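Local coordinates for protein putative Zn-dependent Alcohol Dehydrogenase (Rhodobacter sphaeroides, PDB 3IV6) that binds S-adenosylmethionine in a Rossmann-like domain and is probably a methyltransferase, despite its name, at residues 22-27 against 197-202; 115-120 against 145-150; 239-244 against 253-258. One frame throughout, in Å; residues are numbered along the deposited sequence.

Interaction 1 (22-27 against 197-202); sequences WTIGRV and GLIDKP
Ile24 and Ile199 cross at about a right angle, with their CG1 atoms 3.8 Å apart. Ile24 holds CG1 in the crowded position between its backbone N and carbonyl carbon (chi1 80°). Its CD1 lies near the backbone carbonyl of Leu198, 4.0 Å from Leu198 O. Ile199 places CG1 beside its own backbone N, and its CD1 ends 4.1 Å from Gly25 CA. The backbones meet as well. Leu198 N gives a hydrogen bond of 2.8 Å to Ile24 O, with an N-H...O angle of 166°. It arrives nearly along the C=O axis. Ile24 O also takes a CA-H...O contact from Gly197 CA at 3.4 Å. A beta carbon on Gly197 would fall onto Ile24 O and the backbone of Gly25, so the close approach depends on the missing side chain. Arg26 touches Gly197 through its CB, 3.6 Å from Gly197 N. Its chain bends at chi3, and NH1 is hydrogen-bonded to Pro195 O. The contact ties the loop after helix 20-23 to the loop before helix 201-210, where Asp200 is the N-cap. It lies towards the periphery of the protein. The only hydrogen bond between the two segments is made by backbone atoms, which suggests that backbone fit and aliphatic packing, more than polar side chains, set their pairing.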
loop_
_atom_site.group_PDB
_atom_site.type_symbol
_atom_site.label_atom_id
_atom_site.label_comp_id
_atom_site.label_asym_id
_atom_site.label_seq_id
_atom_site.Cartn_x
_atom_site.Cartn_y
_atom_site.Cartn_z
ATOM N N TRP A 22 7.005 -0.791 11.771
ATOM C CA TRP A 22 6.091 -0.339 12.803
ATOM C C TRP A 22 6.725 -0.187 14.192
ATOM O O TRP A 22 6.027 0.117 15.167
ATOM C CB TRP A 22 4.930 -1.309 12.886
ATOM C CG TRP A 22 5.278 -2.698 13.466
ATOM C CD1 TRP A 22 5.570 -3.013 14.779
ATOM C CD2 TRP A 22 5.297 -3.932 12.762
ATOM N NE1 TRP A 22 5.777 -4.364 14.916
ATOM C CE2 TRP A 22 5.608 -4.950 13.687
ATOM C CE3 TRP A 22 5.080 -4.276 11.434
ATOM C CZ2 TRP A 22 5.712 -6.269 13.322
ATOM C CZ3 TRP A 22 5.172 -5.584 11.082
ATOM C CH2 TRP A 22 5.489 -6.567 12.012
ATOM N N THR A 23 8.028 -0.424 14.300
ATOM C CA THR A 23 8.709 -0.338 15.590
ATOM C C THR A 23 9.545 0.916 15.662
ATOM O O THR A 23 9.674 1.525 16.722
ATOM C CB THR A 23 9.625 -1.551 15.876
ATOM O OG1 THR A 23 10.468 -1.799 14.742
ATOM C CG2 THR A 23 8.811 -2.769 16.161
ATOM N N ILE A 24 10.145 1.281 14.539
ATOM C CA ILE A 24 11.015 2.438 14.536
ATOM C C ILE A 24 10.785 3.275 13.298
ATOM O O ILE A 24 11.386 4.329 13.139
ATOM C CB ILE A 24 12.489 2.052 14.766
ATOM C CG1 ILE A 24 13.142 1.538 13.491
ATOM C CG2 ILE A 24 12.589 1.017 15.856
ATOM C CD1 ILE A 24 14.607 1.252 13.648
ATOM N N GLY A 25 9.868 2.824 12.449
ATOM C CA GLY A 25 9.453 3.619 11.299
ATOM C C GLY A 25 8.770 4.946 11.601
ATOM O O GLY A 25 8.338 5.176 12.732
ATOM N N ARG A 26 8.662 5.821 10.597
ATOM C CA ARG A 26 7.946 7.102 10.762
ATOM C C ARG A 26 6.543 6.852 11.296
ATOM O O ARG A 26 5.769 6.088 10.698
ATOM C CB ARG A 26 7.880 7.878 9.452
ATOM C CG ARG A 26 6.967 9.104 9.451
ATOM C CD ARG A 26 6.805 9.632 8.000
ATOM N NE ARG A 26 8.114 9.649 7.350
ATOM C CZ ARG A 26 8.374 9.578 6.041
ATOM N NH1 ARG A 26 9.643 9.589 5.650
ATOM N NH2 ARG A 26 7.413 9.479 5.125
ATOM N N VAL A 27 6.203 7.481 12.420
ATOM C CA VAL A 27 4.939 7.195 13.083
ATOM C C VAL A 27 3.772 7.503 12.146
ATOM O O VAL A 27 2.797 6.735 12.093
ATOM C CB VAL A 27 4.804 7.950 14.435
ATOM C CG1 VAL A 27 3.348 7.918 14.957
ATOM C CG2 VAL A 27 5.761 7.366 15.482
ATOM N N GLY A 197 11.210 8.029 10.765
ATOM C CA GLY A 197 11.387 7.524 12.102
ATOM C C GLY A 197 12.855 7.451 12.463
ATOM O O GLY A 197 13.549 8.450 12.402
ATOM N N LEU A 198 13.324 6.283 12.860
ATOM C CA LEU A 198 14.709 6.151 13.262
ATOM C C LEU A 198 15.478 5.112 12.446
ATOM O O LEU A 198 16.550 4.647 12.879
ATOM C CB LEU A 198 14.839 5.775 14.741
ATOM C CG LEU A 198 13.988 6.322 15.872
ATOM C CD1 LEU A 198 14.303 5.500 17.105
ATOM C CD2 LEU A 198 14.185 7.786 16.108
ATOM N N ILE A 199 14.945 4.741 11.283
ATOM C CA ILE A 199 15.685 3.871 10.373
ATOM C C ILE A 199 16.846 4.665 9.739
ATOM O O ILE A 199 16.670 5.835 9.314
ATOM C CB ILE A 199 14.788 3.240 9.272
ATOM C CG1 ILE A 199 13.545 2.568 9.861
ATOM C CG2 ILE A 199 15.575 2.201 8.495
ATOM C CD1 ILE A 199 12.486 2.292 8.833
ATOM N N ASP A 200 18.021 4.029 9.682
ATOM C CA ASP A 200 19.260 4.701 9.225
ATOM C C ASP A 200 19.387 4.881 7.703
ATOM O O ASP A 200 18.687 4.215 6.921
ATOM C CB ASP A 200 20.488 3.954 9.740
ATOM C CG ASP A 200 20.476 2.484 9.352
ATOM O OD1 ASP A 200 20.779 1.647 10.222
ATOM O OD2 ASP A 200 20.159 2.164 8.180
ATOM N N LYS A 201 20.294 5.764 7.283
ATOM C CA LYS A 201 20.410 6.094 5.859
ATOM C C LYS A 201 20.719 4.900 4.965
ATOM O O LYS A 201 20.112 4.748 3.928
ATOM C CB LYS A 201 21.385 7.243 5.605
ATOM C CG LYS A 201 20.715 8.616 5.502
ATOM C CD LYS A 201 19.709 8.838 6.646
ATOM C CE LYS A 201 18.606 9.878 6.302
ATOM N NZ LYS A 201 17.514 9.853 7.320
ATOM N N PRO A 202 21.663 4.041 5.363
ATOM C CA PRO A 202 21.929 2.881 4.491
ATOM C C PRO A 202 20.680 2.058 4.200
ATOM O O PRO A 202 20.488 1.558 3.067
ATOM C CB PRO A 202 22.933 2.059 5.305
ATOM C CG PRO A 202 23.641 3.077 6.111
ATOM C CD PRO A 202 22.636 4.139 6.464
#

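Interaction 2 (115-120 against 145-150). With SAM (S-adenosylmethionine), chain E.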
loop_
_atom_site.group_PDB
_atom_site.type_symbol
_atom_site.label_atom_id
_atom_site.label_comp_id
_atom_site.label_asym_id
_atom_site.label_seq_id
_atom_site.Cartn_x
_atom_site.Cartn_y
_atom_site.Cartn_z
ATOM N N LEU A 115 -9.151 -4.284 3.243
ATOM C CA LEU A 115 -8.537 -3.032 3.696
ATOM C C LEU A 115 -7.047 -2.908 3.281
ATOM O O LEU A 115 -6.299 -3.892 3.271
ATOM C CB LEU A 115 -8.668 -2.898 5.216
ATOM C CG LEU A 115 -9.939 -3.460 5.841
ATOM C CD1 LEU A 115 -9.832 -3.433 7.341
ATOM C CD2 LEU A 115 -11.189 -2.755 5.358
ATOM N N ASN A 116 -6.629 -1.701 2.906
ATOM C CA ASN A 116 -5.199 -1.383 2.890
ATOM C C ASN A 116 -4.914 0.101 3.053
ATOM O O ASN A 116 -5.701 0.947 2.588
ATOM C CB ASN A 116 -4.505 -1.953 1.646
ATOM C CG ASN A 116 -5.215 -1.585 0.342
ATOM O OD1 ASN A 116 -6.035 -2.349 -0.165
ATOM N ND2 ASN A 116 -4.861 -0.439 -0.224
ATOM N N ASP A 117 -3.814 0.408 3.741
ATOM C CA ASP A 117 -3.424 1.790 3.999
ATOM C C ASP A 117 -2.217 2.228 3.182
ATOM O O ASP A 117 -1.093 1.852 3.501
ATOM C CB ASP A 117 -3.109 2.003 5.477
ATOM C CG ASP A 117 -2.742 3.463 5.795
ATOM O OD1 ASP A 117 -3.337 4.399 5.204
ATOM O OD2 ASP A 117 -1.872 3.674 6.662
ATOM N N ARG A 118 -2.455 3.037 2.153
ATOM C CA ARG A 118 -1.387 3.658 1.372
ATOM C C ARG A 118 -0.527 2.645 0.600
ATOM O O ARG A 118 0.659 2.874 0.306
ATOM C CB ARG A 118 -0.558 4.574 2.257
ATOM C CG ARG A 118 -1.233 5.915 2.507
ATOM C CD ARG A 118 -0.511 6.764 3.562
ATOM N NE ARG A 118 -0.766 6.385 4.949
ATOM C CZ ARG A 118 -0.141 6.949 5.993
ATOM N NH1 ARG A 118 0.754 7.890 5.765
ATOM N NH2 ARG A 118 -0.388 6.581 7.261
ATOM N N LEU A 119 -1.155 1.538 0.234
ATOM C CA LEU A 119 -0.504 0.470 -0.507
ATOM C C LEU A 119 -0.421 0.844 -1.981
ATOM O O LEU A 119 0.477 0.452 -2.692
ATOM C CB LEU A 119 -1.341 -0.785 -0.359
ATOM C CG LEU A 119 -1.025 -1.903 -1.323
ATOM C CD1 LEU A 119 0.405 -2.380 -1.083
ATOM C CD2 LEU A 119 -2.040 -3.022 -1.178
ATOM N N ILE A 120 -1.380 1.632 -2.431
ATOM C CA ILE A 120 -1.473 2.030 -3.818
ATOM C C ILE A 120 -0.313 2.962 -4.148
ATOM O O ILE A 120 0.078 3.101 -5.299
ATOM C CB ILE A 120 -2.869 2.673 -4.110
ATOM C CG1 ILE A 120 -3.939 1.595 -4.313
ATOM C CG2 ILE A 120 -2.853 3.554 -5.379
ATOM C CD1 ILE A 120 -5.291 2.091 -3.927
ATOM N N ARG A 145 -11.789 -0.908 1.116
ATOM C CA ARG A 145 -11.401 0.381 1.672
ATOM C C ARG A 145 -9.909 0.556 1.497
ATOM O O ARG A 145 -9.082 -0.194 2.043
ATOM C CB ARG A 145 -11.829 0.478 3.129
ATOM C CG ARG A 145 -13.354 0.381 3.330
ATOM C CD ARG A 145 -13.706 0.401 4.776
ATOM N NE ARG A 145 -15.149 0.474 4.952
ATOM C CZ ARG A 145 -15.790 0.394 6.122
ATOM N NH1 ARG A 145 -17.127 0.486 6.141
ATOM N NH2 ARG A 145 -15.123 0.232 7.261
ATOM N N ALA A 146 -9.559 1.530 0.674
ATOM C CA ALA A 146 -8.141 1.752 0.323
ATOM C C ALA A 146 -7.746 3.227 0.449
ATOM O O ALA A 146 -8.299 4.075 -0.235
ATOM C CB ALA A 146 -7.853 1.239 -1.098
ATOM N N SER A 147 -6.818 3.543 1.340
ATOM C CA SER A 147 -6.426 4.937 1.483
ATOM C C SER A 147 -5.242 5.221 0.571
ATOM O O SER A 147 -4.437 4.348 0.331
ATOM C CB SER A 147 -6.005 5.173 2.885
ATOM O OG SER A 147 -4.833 4.420 3.108
ATOM N N VAL A 148 -5.146 6.437 0.057
ATOM C CA VAL A 148 -4.051 6.809 -0.796
ATOM C C VAL A 148 -3.486 8.150 -0.367
ATOM O O VAL A 148 -4.223 9.081 -0.172
ATOM C CB VAL A 148 -4.510 6.956 -2.225
ATOM C CG1 VAL A 148 -3.273 7.134 -3.147
ATOM C CG2 VAL A 148 -5.313 5.722 -2.629
ATOM N N LYS A 149 -2.174 8.247 -0.207
ATOM C CA LYS A 149 -1.534 9.532 0.068
ATOM C C LYS A 149 -1.498 10.367 -1.206
ATOM O O LYS A 149 -1.076 9.870 -2.213
ATOM C CB LYS A 149 -0.108 9.332 0.588
ATOM C CG LYS A 149 0.307 10.390 1.559
ATOM C CD LYS A 149 1.724 10.858 1.364
ATOM C CE LYS A 149 1.788 11.884 0.254
ATOM N NZ LYS A 149 1.143 13.169 0.671
ATOM N N LEU A 150 -1.897 11.637 -1.150
ATOM C CA LEU A 150 -2.066 12.422 -2.358
ATOM C C LEU A 150 -1.055 13.548 -2.491
ATOM O O LEU A 150 -0.648 14.168 -1.506
ATOM C CB LEU A 150 -3.478 12.976 -2.474
ATOM C CG LEU A 150 -4.675 12.019 -2.342
ATOM C CD1 LEU A 150 -5.946 12.824 -2.156
ATOM C CD2 LEU A 150 -4.833 11.090 -3.551
HETATM N N SAM E . 3.223 0.136 5.064
HETATM C CA SAM E . 2.355 1.295 5.166
HETATM C C SAM E . 1.304 1.097 6.238
HETATM O O SAM E . 1.204 0.063 6.913
HETATM O OXT SAM E . 0.562 2.034 6.425
HETATM C CB SAM E . 1.749 1.658 3.815
HETATM C CG SAM E . 2.359 0.944 2.601
HETATM S SD SAM E . 1.777 -0.748 2.259
HETATM C CE SAM E . 0.708 -1.127 3.677
HETATM C "C5'" SAM E . 3.291 -1.757 2.440
HETATM C "C4'" SAM E . 3.139 -3.232 2.797
HETATM O "O4'" SAM E . 2.478 -3.912 1.744
HETATM C "C3'" SAM E . 4.471 -3.941 2.957
HETATM O "O3'" SAM E . 4.306 -4.882 3.993
HETATM C "C2'" SAM E . 4.659 -4.711 1.666
HETATM O "O2'" SAM E . 5.323 -5.938 1.878
HETATM C "C1'" SAM E . 3.236 -4.969 1.205
HETATM N N9 SAM E . 3.127 -4.944 -0.260
HETATM C C8 SAM E . 3.650 -3.992 -1.096
HETATM N N7 SAM E . 3.361 -4.332 -2.381
HETATM C C5 SAM E . 2.653 -5.496 -2.390
HETATM C C6 SAM E . 2.109 -6.275 -3.429
HETATM N N6 SAM E . 2.233 -5.947 -4.718
HETATM N N1 SAM E . 1.448 -7.432 -3.099
HETATM C C2 SAM E . 1.350 -7.806 -1.764
HETATM N N3 SAM E . 1.863 -7.046 -0.740
HETATM C C4 SAM E . 2.512 -5.900 -1.050
HETATM O O HOH W 1 -3.847 1.860 -0.424
#
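Asp117 carries CG anti to its backbone N (chi1 -178°), and Ser147 holds OG in the crowded position between N and the carbonyl carbon (chi1 66°). These torsions bring carboxylate and hydroxyl together across two neighbouring parallel strands, 113-117 and 143-149. The strands belong to a beta-alpha-beta unit with helix 125-139, in a sheet whose strand order is that of the class I methyltransferase fold. Ser147 OG donates to the anti lone pair of Asp117 OD1 at 2.6 Å. Arg118 NE reaches Asp117 OD1 at 3.3 Å as a salt bridge. It comes from above the carboxylate plane, while OD1 lies close to the guanidinium plane. OD1 thus has two donors. An alanine in place of Asp117 would remove the carboxylate and would probably loosen both Ser147 OG and the Arg118 side chain. Arg118 NH1 has a further anchor at Ala28 O. The strands are joined by Asn116 N to Arg145 O (3.0 Å) and Ser147 N to Asn116 O (3.1 Å), both nearly along the C=O axis. Just past the strand, Arg118 N gives a more bent bond to Ser147 O at 3.0 Å, from above the carbonyl plane. Past the strand end the loop lies against S-adenosylmethionine, and Leu119 CD1 is 3.6 Å from SAM C8. Ile120 CD1 rests on both Ala146 CB and Val148 CG2. A water donates to Ser147 O at 2.7 Å and accepts from Ile120 N.

Interaction 3 (239-244 against 253-258)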
loop_
_atom_site.group_PDB
_atom_site.type_symbol
_atom_site.label_atom_id
_atom_site.label_comp_id
_atom_site.label_asym_id
_atom_site.label_seq_id
_atom_site.Cartn_x
_atom_site.Cartn_y
_atom_site.Cartn_z
ATOM N N LEU A 239 -17.704 4.165 -6.746
ATOM C CA LEU A 239 -17.074 4.789 -5.597
ATOM C C LEU A 239 -18.142 5.276 -4.592
ATOM O O LEU A 239 -18.814 6.294 -4.811
ATOM C CB LEU A 239 -16.129 5.903 -6.030
ATOM C CG LEU A 239 -15.470 6.634 -4.861
ATOM C CD1 LEU A 239 -14.615 5.741 -3.963
ATOM C CD2 LEU A 239 -14.673 7.854 -5.323
ATOM N N GLU A 240 -18.290 4.527 -3.506
ATOM C CA GLU A 240 -19.286 4.803 -2.489
ATOM C C GLU A 240 -18.937 5.992 -1.635
ATOM O O GLU A 240 -19.813 6.758 -1.230
ATOM C CB GLU A 240 -19.444 3.597 -1.589
ATOM C CG GLU A 240 -19.931 2.376 -2.377
ATOM C CD GLU A 240 -19.884 1.080 -1.624
ATOM O OE1 GLU A 240 -19.843 1.075 -0.393
ATOM O OE2 GLU A 240 -19.894 0.048 -2.282
ATOM N N LYS A 241 -17.661 6.164 -1.339
ATOM C CA LYS A 241 -17.253 7.370 -0.627
ATOM C C LYS A 241 -15.768 7.583 -0.598
ATOM O O LYS A 241 -14.992 6.721 -1.012
ATOM C CB LYS A 241 -17.886 7.495 0.776
ATOM C CG LYS A 241 -17.474 6.482 1.810
ATOM C CD LYS A 241 -18.105 6.817 3.149
ATOM C CE LYS A 241 -17.757 5.807 4.221
ATOM N NZ LYS A 241 -18.072 6.316 5.605
ATOM N N ALA A 242 -15.385 8.751 -0.107
ATOM C CA ALA A 242 -14.001 9.173 -0.129
ATOM C C ALA A 242 -13.810 10.164 0.994
ATOM O O ALA A 242 -14.357 11.240 0.952
ATOM C CB ALA A 242 -13.688 9.810 -1.447
ATOM N N VAL A 243 -13.029 9.813 1.995
ATOM C CA VAL A 243 -12.894 10.698 3.130
ATOM C C VAL A 243 -11.447 11.135 3.443
ATOM O O VAL A 243 -10.551 10.313 3.500
ATOM C CB VAL A 243 -13.503 10.005 4.342
ATOM C CG1 VAL A 243 -13.457 10.905 5.550
ATOM C CG2 VAL A 243 -14.895 9.658 3.996
ATOM N N GLU A 244 -11.253 12.436 3.639
ATOM C CA GLU A 244 -9.946 12.968 4.004
ATOM C C GLU A 244 -9.601 12.640 5.453
ATOM O O GLU A 244 -10.313 13.040 6.375
ATOM C CB GLU A 244 -9.902 14.481 3.782
ATOM C CG GLU A 244 -10.931 15.257 4.590
ATOM C CD GLU A 244 -10.810 16.756 4.399
ATOM O OE1 GLU A 244 -11.845 17.451 4.474
ATOM O OE2 GLU A 244 -9.680 17.239 4.175
ATOM N N LEU A 253 -9.193 8.303 2.034
ATOM C CA LEU A 253 -9.638 6.915 2.084
ATOM C C LEU A 253 -10.830 6.685 1.161
ATOM O O LEU A 253 -11.804 7.436 1.190
ATOM C CB LEU A 253 -10.000 6.520 3.517
ATOM C CG LEU A 253 -10.715 5.178 3.690
ATOM C CD1 LEU A 253 -9.927 4.060 3.024
ATOM C CD2 LEU A 253 -10.940 4.876 5.164
ATOM N N TYR A 254 -10.745 5.642 0.342
ATOM C CA TYR A 254 -11.727 5.416 -0.724
ATOM C C TYR A 254 -12.384 4.101 -0.507
ATOM O O TYR A 254 -11.688 3.086 -0.402
ATOM C CB TYR A 254 -11.068 5.325 -2.108
ATOM C CG TYR A 254 -10.382 6.574 -2.503
ATOM C CD1 TYR A 254 -10.987 7.468 -3.382
ATOM C CD2 TYR A 254 -9.136 6.891 -1.974
ATOM C CE1 TYR A 254 -10.364 8.642 -3.751
ATOM C CE2 TYR A 254 -8.484 8.086 -2.335
ATOM C CZ TYR A 254 -9.115 8.963 -3.227
ATOM O OH TYR A 254 -8.532 10.151 -3.594
ATOM N N GLN A 255 -13.717 4.121 -0.484
ATOM C CA GLN A 255 -14.525 2.921 -0.299
ATOM C C GLN A 255 -15.241 2.658 -1.609
ATOM O O GLN A 255 -15.947 3.519 -2.137
ATOM C CB GLN A 255 -15.503 3.114 0.860
ATOM C CG GLN A 255 -16.583 2.044 0.964
ATOM C CD GLN A 255 -17.397 2.183 2.235
ATOM O OE1 GLN A 255 -16.847 2.434 3.303
ATOM N NE2 GLN A 255 -18.717 2.028 2.126
ATOM N N PHE A 256 -15.025 1.477 -2.161
ATOM C CA PHE A 256 -15.581 1.135 -3.466
ATOM C C PHE A 256 -15.930 -0.349 -3.601
ATOM O O PHE A 256 -15.527 -1.202 -2.799
ATOM C CB PHE A 256 -14.654 1.592 -4.615
ATOM C CG PHE A 256 -13.248 0.976 -4.605
ATOM C CD1 PHE A 256 -12.938 -0.112 -5.433
ATOM C CD2 PHE A 256 -12.225 1.482 -3.800
ATOM C CE1 PHE A 256 -11.636 -0.680 -5.470
ATOM C CE2 PHE A 256 -10.934 0.902 -3.832
ATOM C CZ PHE A 256 -10.653 -0.160 -4.674
ATOM N N SER A 257 -16.671 -0.660 -4.645
ATOM C CA SER A 257 -17.182 -2.006 -4.806
ATOM C C SER A 257 -17.625 -2.155 -6.245
ATOM O O SER A 257 -17.646 -1.154 -6.968
ATOM C CB SER A 257 -18.380 -2.181 -3.899
ATOM O OG SER A 257 -19.303 -1.184 -4.240
ATOM N N ARG A 258 -17.929 -3.386 -6.668
ATOM C CA ARG A 258 -18.581 -3.585 -7.942
ATOM C C ARG A 258 -19.647 -4.627 -7.725
ATOM O O ARG A 258 -19.348 -5.715 -7.247
ATOM C CB ARG A 258 -17.606 -3.989 -9.063
ATOM C CG ARG A 258 -16.939 -5.313 -8.865
ATOM C CD ARG A 258 -16.861 -6.068 -10.156
ATOM N NE ARG A 258 -15.484 -6.447 -10.500
ATOM C CZ ARG A 258 -14.827 -7.495 -9.993
ATOM N NH1 ARG A 258 -13.584 -7.745 -10.407
ATOM N NH2 ARG A 258 -15.397 -8.286 -9.072
#
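Glu240 uses both carboxylate oxygens against the opposite strand. Gln255 NE2 gives an almost straight hydrogen bond of 2.9 Å to Glu240 OE1 (169°). It uses the anti lone pair of OE1, which lies near the amide plane, although the carboxylate and amide planes are 85° apart. Ser257 OG donates to the anti lone pair of Glu240 OE2, and Arg259 NH1 adds a salt bridge to this oxygen. Glu240 can reach both partners because its chain is extended beyond CG. The backbone explains its position. Glu240 and Lys241 both face Gln255, a classic beta bulge in the antiparallel hairpin of strands 237-244 and 251-258, at one edge of the Rossmann-like sheet. Gln255 O accepts from Lys241 N at 3.3 Å and weakly from Glu240 N. Gln255 N returns a bond to Lys241 O at 2.9 Å. Further along, Val243 and Leu253 form a hydrogen-bonded pair with two reciprocal bonds. Lys241 crosses Gln255 obliquely, and its CE lies 3.6 Å from Gln255 OE1, which also has a weak bond from Arg145 NE. On the other face, Leu239 CD1 sits at the edge of the Tyr254 ring, near its plane, and 4.0 Å from Tyr254 CB. Ala242 CB is 4.1 Å from Tyr254 CD1. Helix 219-226 packs on this face, and its Asp219 OD1 binds Tyr254 OH.

Interaction 2 is fully buried near the centre of the chain. Interactions 1 and 3 are only partly buried and lie on opposite sides of that centre. Interactions 2 and 3 share one sheet, where strands 143-149 and 251-258 are neighbours. Ala146 N is 2.8 Å from Tyr254 O, a probable hydrogen bond, so parallel and antiparallel pairing meet there. Interaction 1 joins loops outside the sheet and touches neither of the others. Along the chain it encloses interaction 2. Charged side chains take part in 2 and 3, beside the cofactor in one and at the sheet edge in the other. Interaction 1, away from the sheet, has no charged pair across its segments.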